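Local atomic coordinates of 70 kDa protein (Xanthomonas sp., PDB entry 4B2N), a protein that oxidatively cleaves rubber (latex) as a dioxygenase carrying two covalently bound c-type hemes, probably with electron-transfer activity. Residues 618-621 and 622-625; 631-634 and 635-638; 467-470 and 471-475. All coordinates share one frame; numbering follows the deposited sequence.

All three contacts are local, made between neighbours along the chain, and they illustrate how the same short-range rules serve different places in a fold. Contact 1 opens helix 620-626 at the surface and relies on side chains that bond backbone N-H groups. Contact 2, a buried loop between strand 629-630 and helix 649-660, lies nearest a heme and is held by a beta turn, waters and polar neighbours. Contact 3, partly buried, on helix 467-481, combines regular backbone bonds with two arginines that reach acidic partners. Contacts 1 and 2 have centres about 19 Å apart, whereas the centre of contact 3 is about 40 Å or more from either.

Contact 1 of 3, residues 618-621 and 622-625; sequences ITDQ and QIKS
Thr619 and Gln622 exchange bonds at the start of helix 620-626, each side chain serving the other's backbone. Gln622 N donates to Thr619 OG1 (3.2 Å), and Thr619 N donates to Gln622 OE1 (2.9 Å) in a nearly straight bond, 166° at the hydrogen. The second donor lies above the plane of the Gln622 amide, 50° out of it. A chi1 of 65° sets OG1 of Thr619 between its own N and carbonyl carbon, where it can meet the N-H of Gln622. Extended beyond CG, the glutamine crosses the threonine side chain at a slant, with its CD 3.3 Å from Thr619 OG1.

Backbone bonds take over from there. Ile623 N donates to Thr619 O and Lys624 N to Asp620 O, while the bond from Ser625 N to Gln621 O is weak.

The apolar contact is that of Ile618 CG2 with Ile623 CG1, 3.9 Å apart. Both isoleucines also touch Leu220 of helix 218-226, which joins this turn to the rest of the fold.

Waters and charges make up the remaining polar contacts. One water donates to Gln621 O, Gln621 OE1 and Ser625 OG, linking successive turns; another accepts from Gln621 NE2 (3.1 Å) and Lys624 NZ (3.1 Å). These two side chains run alongside each other, and both also bond Ser581 OG, while Asp620 forms a salt bridge with Lys549 and Ser625 OG bonds Phe583 O.

The reciprocal bonds between Thr619, at the N-cap, and Gln622, three residues on, make a capping box, the motif that satisfies backbone N-H groups at the first turn of an alpha-helix.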
loop_
_atom_site.group_PDB
_atom_site.type_symbol
_atom_site.label_atom_id
_atom_site.label_comp_id
_atom_site.label_asym_id
_atom_site.label_seq_id
_atom_site.Cartn_x
_atom_site.Cartn_y
_atom_site.Cartn_z
ATOM N N ILE A 618 -1.057 15.995 -18.504
ATOM C CA ILE A 618 0.367 15.841 -18.194
ATOM C C ILE A 618 1.175 15.754 -19.502
ATOM O O ILE A 618 0.866 14.931 -20.344
ATOM C CB ILE A 618 0.589 14.621 -17.294
ATOM C CG1 ILE A 618 -0.085 14.858 -15.941
ATOM C CG2 ILE A 618 2.084 14.389 -17.167
ATOM C CD1 ILE A 618 0.095 13.727 -14.943
ATOM N N THR A 619 2.175 16.618 -19.688
ATOM C CA THR A 619 2.893 16.739 -20.980
ATOM C C THR A 619 4.017 15.735 -21.114
ATOM O O THR A 619 4.404 15.141 -20.141
ATOM C CB THR A 619 3.534 18.124 -21.127
ATOM O OG1 THR A 619 4.549 18.304 -20.142
ATOM C CG2 THR A 619 2.446 19.276 -20.990
ATOM N N ASP A 620 4.585 15.597 -22.313
ATOM C CA ASP A 620 5.584 14.576 -22.502
ATOM C C ASP A 620 6.835 15.027 -21.769
ATOM O O ASP A 620 7.579 14.190 -21.356
ATOM C CB ASP A 620 5.872 14.345 -23.981
ATOM C CG ASP A 620 4.679 13.725 -24.725
ATOM O OD1 ASP A 620 3.898 12.977 -24.080
ATOM O OD2 ASP A 620 4.526 14.005 -25.943
ATOM N N GLN A 621 7.079 16.338 -21.658
ATOM C CA GLN A 621 8.272 16.759 -20.898
ATOM C C GLN A 621 8.108 16.442 -19.390
ATOM O O GLN A 621 9.062 16.033 -18.717
ATOM C CB GLN A 621 8.647 18.273 -21.136
ATOM C CG GLN A 621 9.670 18.563 -22.294
ATOM C CD GLN A 621 11.127 17.890 -22.221
ATOM O OE1 GLN A 621 11.779 17.802 -21.146
ATOM N NE2 GLN A 621 11.647 17.451 -23.405
ATOM N N GLN A 622 6.894 16.587 -18.879
ATOM C CA GLN A 622 6.639 16.213 -17.474
ATOM C C GLN A 622 6.787 14.721 -17.277
ATOM O O GLN A 622 7.313 14.267 -16.226
ATOM C CB GLN A 622 5.242 16.703 -17.023
ATOM C CG GLN A 622 5.153 18.234 -16.905
ATOM C CD GLN A 622 3.712 18.779 -17.033
ATOM O OE1 GLN A 622 2.736 18.038 -17.224
ATOM N NE2 GLN A 622 3.581 20.108 -16.901
ATOM N N ILE A 623 6.409 13.940 -18.298
ATOM C CA ILE A 623 6.519 12.470 -18.219
ATOM C C ILE A 623 8.012 12.156 -18.029
ATOM O O ILE A 623 8.361 11.337 -17.190
ATOM C CB ILE A 623 5.853 11.818 -19.447
ATOM C CG1 ILE A 623 4.359 11.967 -19.302
ATOM C CG2 ILE A 623 6.231 10.341 -19.636
ATOM C CD1 ILE A 623 3.655 11.629 -20.587
ATOM N N LYS A 624 8.896 12.891 -18.717
ATOM C CA LYS A 624 10.314 12.602 -18.603
ATOM C C LYS A 624 10.777 12.787 -17.186
ATOM O O LYS A 624 11.566 11.986 -16.671
ATOM C CB LYS A 624 11.191 13.426 -19.603
ATOM C CG LYS A 624 11.092 12.887 -21.010
ATOM C CD LYS A 624 11.946 13.615 -22.056
ATOM C CE LYS A 624 13.420 13.674 -21.588
ATOM N NZ LYS A 624 14.300 14.202 -22.703
ATOM N N SER A 625 10.271 13.789 -16.518
ATOM C CA SER A 625 10.652 13.989 -15.122
ATOM C C SER A 625 10.020 12.945 -14.185
ATOM O O SER A 625 10.649 12.505 -13.255
ATOM C CB SER A 625 10.209 15.386 -14.733
ATOM O OG SER A 625 10.865 16.358 -15.567
HETATM O O HOH W 1 11.394 17.464 -18.276
HETATM O O HOH W 2 13.965 16.255 -25.039
#

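Contact 2 of 3, residues 631-634 and 635-638; sequences SYLY and GNDN
Leu633 and Asn636 close a type II beta turn, Leu633-Tyr634-Gly635-Asn636, in the loop that leads from strand 629-630 towards helix 649-660. Its closing bond runs from Asn636 N to Leu633 O (2.9 Å), with the donor 38° out of the carbonyl plane. Gly635 takes the third position with a positive phi of 88°, a place where type II turns commonly have glycine.

The tightly packed part lies inside the bend. Asn636 turns its CB towards Leu633 O (3.2 Å), and its amide runs beside the leucine side chain, with ND2 3.9 Å from Leu633 CB. That ND2 donates to Asn630 O, so the buried amide has a partner just before Ser631. Further along, Ser631 CA makes a CA-H...O contact with Asn636 O, and Ser631 OG rests on Asn638 CB at 3.3 Å. Asn638 OD1 accepts from Lys535.

The looser side is bridged by water. One molecule joins the two arms of the bend, donating to Ser631 O (2.9 Å) and Asp637 OD1, while others lie beside Tyr634 O and Asn636 OD1. Asp637 OD2 accepts from Gly639 N. Gly635 O and Asp637 O both accept from Asn518 ND2, whose residue directly follows the heme-binding pair Phe516 and His517. CG of Tyr634 lies anti to its backbone N (chi1 -178°), and its OH bonds His282 O.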
loop_
_atom_site.group_PDB
_atom_site.type_symbol
_atom_site.label_atom_id
_atom_site.label_comp_id
_atom_site.label_asym_id
_atom_site.label_seq_id
_atom_site.Cartn_x
_atom_site.Cartn_y
_atom_site.Cartn_z
ATOM N N SER A 631 14.280 12.996 -4.921
ATOM C CA SER A 631 14.189 13.083 -3.444
ATOM C C SER A 631 13.816 14.471 -2.865
ATOM O O SER A 631 13.471 14.579 -1.692
ATOM C CB SER A 631 15.537 12.696 -2.791
ATOM O OG SER A 631 15.643 11.316 -2.759
ATOM N N TYR A 632 13.985 15.524 -3.662
ATOM C CA TYR A 632 13.659 16.902 -3.286
ATOM C C TYR A 632 12.161 17.285 -3.357
ATOM O O TYR A 632 11.775 18.273 -2.782
ATOM C CB TYR A 632 14.519 17.887 -4.090
ATOM C CG TYR A 632 15.948 17.724 -3.749
ATOM C CD1 TYR A 632 16.360 17.907 -2.438
ATOM C CD2 TYR A 632 16.893 17.305 -4.700
ATOM C CE1 TYR A 632 17.675 17.771 -2.076
ATOM C CE2 TYR A 632 18.234 17.152 -4.340
ATOM C CZ TYR A 632 18.607 17.390 -3.021
ATOM O OH TYR A 632 19.903 17.232 -2.586
ATOM N N LEU A 633 11.318 16.486 -3.984
ATOM C CA LEU A 633 9.905 16.821 -3.974
ATOM C C LEU A 633 9.335 16.578 -2.578
ATOM O O LEU A 633 9.919 15.828 -1.764
ATOM C CB LEU A 633 9.103 16.073 -5.079
ATOM C CG LEU A 633 9.702 16.205 -6.496
ATOM C CD1 LEU A 633 8.803 15.347 -7.395
ATOM C CD2 LEU A 633 9.792 17.628 -7.023
ATOM N N TYR A 634 8.223 17.248 -2.301
ATOM C CA TYR A 634 7.545 17.150 -1.033
ATOM C C TYR A 634 7.294 15.670 -0.686
ATOM O O TYR A 634 6.681 14.962 -1.473
ATOM C CB TYR A 634 6.196 17.887 -1.156
ATOM C CG TYR A 634 5.332 17.936 0.105
ATOM C CD1 TYR A 634 4.421 16.907 0.407
ATOM C CD2 TYR A 634 5.401 19.020 0.985
ATOM C CE1 TYR A 634 3.599 16.972 1.524
ATOM C CE2 TYR A 634 4.595 19.059 2.119
ATOM C CZ TYR A 634 3.727 18.040 2.383
ATOM O OH TYR A 634 2.935 18.108 3.492
ATOM N N GLY A 635 7.760 15.235 0.487
ATOM C CA GLY A 635 7.443 13.945 0.992
ATOM C C GLY A 635 8.423 12.914 0.493
ATOM O O GLY A 635 8.312 11.759 0.899
ATOM N N ASN A 636 9.359 13.302 -0.396
ATOM C CA ASN A 636 10.179 12.346 -1.136
ATOM C C ASN A 636 11.583 12.188 -0.520
ATOM O O ASN A 636 12.404 11.495 -1.112
ATOM C CB ASN A 636 10.374 12.753 -2.635
ATOM C CG ASN A 636 9.293 12.148 -3.564
ATOM O OD1 ASN A 636 8.249 11.619 -3.110
ATOM N ND2 ASN A 636 9.564 12.160 -4.852
ATOM N N ASP A 637 11.856 12.788 0.637
ATOM C CA ASP A 637 13.243 12.782 1.170
ATOM C C ASP A 637 13.731 11.337 1.326
ATOM O O ASP A 637 12.931 10.424 1.612
ATOM C CB ASP A 637 13.322 13.524 2.535
ATOM C CG ASP A 637 14.731 13.610 3.057
ATOM O OD1 ASP A 637 15.465 14.355 2.445
ATOM O OD2 ASP A 637 15.110 12.939 4.052
ATOM N N ASN A 638 15.057 11.122 1.166
ATOM C CA ASN A 638 15.590 9.784 1.174
ATOM C C ASN A 638 16.411 9.588 2.443
ATOM O O ASN A 638 17.166 8.638 2.520
ATOM C CB ASN A 638 16.453 9.514 -0.079
ATOM C CG ASN A 638 17.704 10.376 -0.112
ATOM O OD1 ASN A 638 17.737 11.406 0.546
ATOM N ND2 ASN A 638 18.724 9.957 -0.844
HETATM O O HOH W 3 15.850 14.660 -0.026
HETATM O O HOH W 4 6.094 12.303 -1.433
HETATM O O HOH W 5 6.704 13.469 -4.409
#

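Contact 3 of 3, residues 467-470 and 471-475; sequences IVAS and ELRRV
The first turns of helix 467-481 show regular alpha-helical i to i+4 bonding between Ile467-Ser470 and Glu471-Arg474. Glu471 N donates to Ile467 O (2.9 Å), almost in line with the carbonyl, and the next three residues repeat the pattern, ending with Arg474 N to Ser470 O (3.1 Å).

Arg473 bends at chi3 (-54°), which folds its guanidinium back over the preceding turn. One face of the group covers Ala469 O and Ser470 CA, each near its rim, and NH1 comes within 3.5 Å of Ala469 CB. The NH2 of this arginine forms a salt bridge with Asp263 and also bonds Ser464 O.

Arg474 bends earlier, at chi2, and packs its CG against Ser470 O at 3.2 Å. A water at the edge of its guanidinium, in the plane, accepts from NE (2.8 Å) and donates to Ser470 OG (2.6 Å).

Asp263 OD2 takes bonds from both Ser470 OG and Arg473 NH2. Arg474 NH1 adds a second tie, to Glu275 and Pro259 O, so each buried arginine meets an acid and would probably favour the ionised form of Asp263 and Glu275.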
loop_
_atom_site.group_PDB
_atom_site.type_symbol
_atom_site.label_atom_id
_atom_site.label_comp_id
_atom_site.label_asym_id
_atom_site.label_seq_id
_atom_site.Cartn_x
_atom_site.Cartn_y
_atom_site.Cartn_z
ATOM N N ILE A 467 -30.022 12.278 3.191
ATOM C CA ILE A 467 -29.138 13.428 3.078
ATOM C C ILE A 467 -29.574 14.380 4.183
ATOM O O ILE A 467 -28.721 14.881 4.928
ATOM C CB ILE A 467 -29.302 14.111 1.689
ATOM C CG1 ILE A 467 -28.765 13.226 0.545
ATOM C CG2 ILE A 467 -28.600 15.482 1.653
ATOM C CD1 ILE A 467 -27.294 12.972 0.683
ATOM N N VAL A 468 -30.882 14.571 4.374
ATOM C CA VAL A 468 -31.352 15.504 5.421
ATOM C C VAL A 468 -30.859 15.048 6.796
ATOM O O VAL A 468 -30.288 15.860 7.576
ATOM C CB VAL A 468 -32.898 15.640 5.409
ATOM C CG1 VAL A 468 -33.424 16.208 6.713
ATOM C CG2 VAL A 468 -33.307 16.474 4.206
ATOM N N ALA A 469 -30.999 13.743 7.063
ATOM C CA ALA A 469 -30.621 13.220 8.378
ATOM C C ALA A 469 -29.085 13.244 8.508
ATOM O O ALA A 469 -28.509 13.470 9.606
ATOM C CB ALA A 469 -31.198 11.827 8.518
ATOM N N SER A 470 -28.400 12.979 7.398
ATOM C CA SER A 470 -26.948 13.068 7.430
ATOM C C SER A 470 -26.493 14.484 7.813
ATOM O O SER A 470 -25.572 14.660 8.624
ATOM C CB SER A 470 -26.326 12.642 6.121
ATOM O OG SER A 470 -24.903 12.582 6.304
ATOM N N GLU A 471 -27.143 15.504 7.264
ATOM C CA GLU A 471 -26.876 16.901 7.692
ATOM C C GLU A 471 -27.158 17.139 9.162
ATOM O O GLU A 471 -26.451 17.888 9.817
ATOM C CB GLU A 471 -27.544 17.960 6.766
ATOM C CG GLU A 471 -27.433 19.430 7.245
ATOM C CD GLU A 471 -28.357 20.394 6.423
ATOM O OE1 GLU A 471 -28.522 20.098 5.196
ATOM O OE2 GLU A 471 -28.949 21.384 6.986
ATOM N N LEU A 472 -28.202 16.536 9.688
ATOM C CA LEU A 472 -28.541 16.709 11.061
ATOM C C LEU A 472 -27.377 16.206 11.895
ATOM O O LEU A 472 -26.881 16.872 12.812
ATOM C CB LEU A 472 -29.892 15.945 11.366
ATOM C CG LEU A 472 -30.346 15.859 12.866
ATOM C CD1 LEU A 472 -31.775 15.362 13.034
ATOM C CD2 LEU A 472 -29.399 14.992 13.704
ATOM N N ARG A 473 -26.925 15.016 11.583
ATOM C CA ARG A 473 -25.903 14.344 12.427
ATOM C C ARG A 473 -24.517 14.984 12.354
ATOM O O ARG A 473 -23.709 14.842 13.322
ATOM C CB ARG A 473 -25.740 12.860 12.002
ATOM C CG ARG A 473 -26.931 11.969 12.431
ATOM C CD ARG A 473 -26.769 10.523 11.949
ATOM N NE ARG A 473 -26.536 10.318 10.509
ATOM C CZ ARG A 473 -27.484 9.932 9.650
ATOM N NH1 ARG A 473 -28.743 9.830 10.069
ATOM N NH2 ARG A 473 -27.179 9.642 8.390
ATOM N N ARG A 474 -24.192 15.572 11.201
ATOM C CA ARG A 474 -22.848 16.263 11.045
ATOM C C ARG A 474 -22.491 17.234 12.185
ATOM O O ARG A 474 -21.314 17.338 12.649
ATOM C CB ARG A 474 -22.756 17.005 9.684
ATOM C CG ARG A 474 -22.681 16.055 8.507
ATOM C CD ARG A 474 -21.319 15.340 8.432
ATOM N NE ARG A 474 -21.217 14.792 7.080
ATOM C CZ ARG A 474 -20.143 14.233 6.582
ATOM N NH1 ARG A 474 -19.077 14.085 7.341
ATOM N NH2 ARG A 474 -20.153 13.877 5.297
ATOM N N VAL A 475 -23.486 18.000 12.645
ATOM C CA VAL A 475 -23.188 19.081 13.605
ATOM C C VAL A 475 -22.738 18.496 14.975
ATOM O O VAL A 475 -21.646 18.794 15.449
ATOM C CB VAL A 475 -24.397 20.045 13.727
ATOM C CG1 VAL A 475 -24.075 21.122 14.744
ATOM C CG2 VAL A 475 -24.727 20.687 12.381
HETATM O O HOH W 6 -23.501 14.613 5.530
#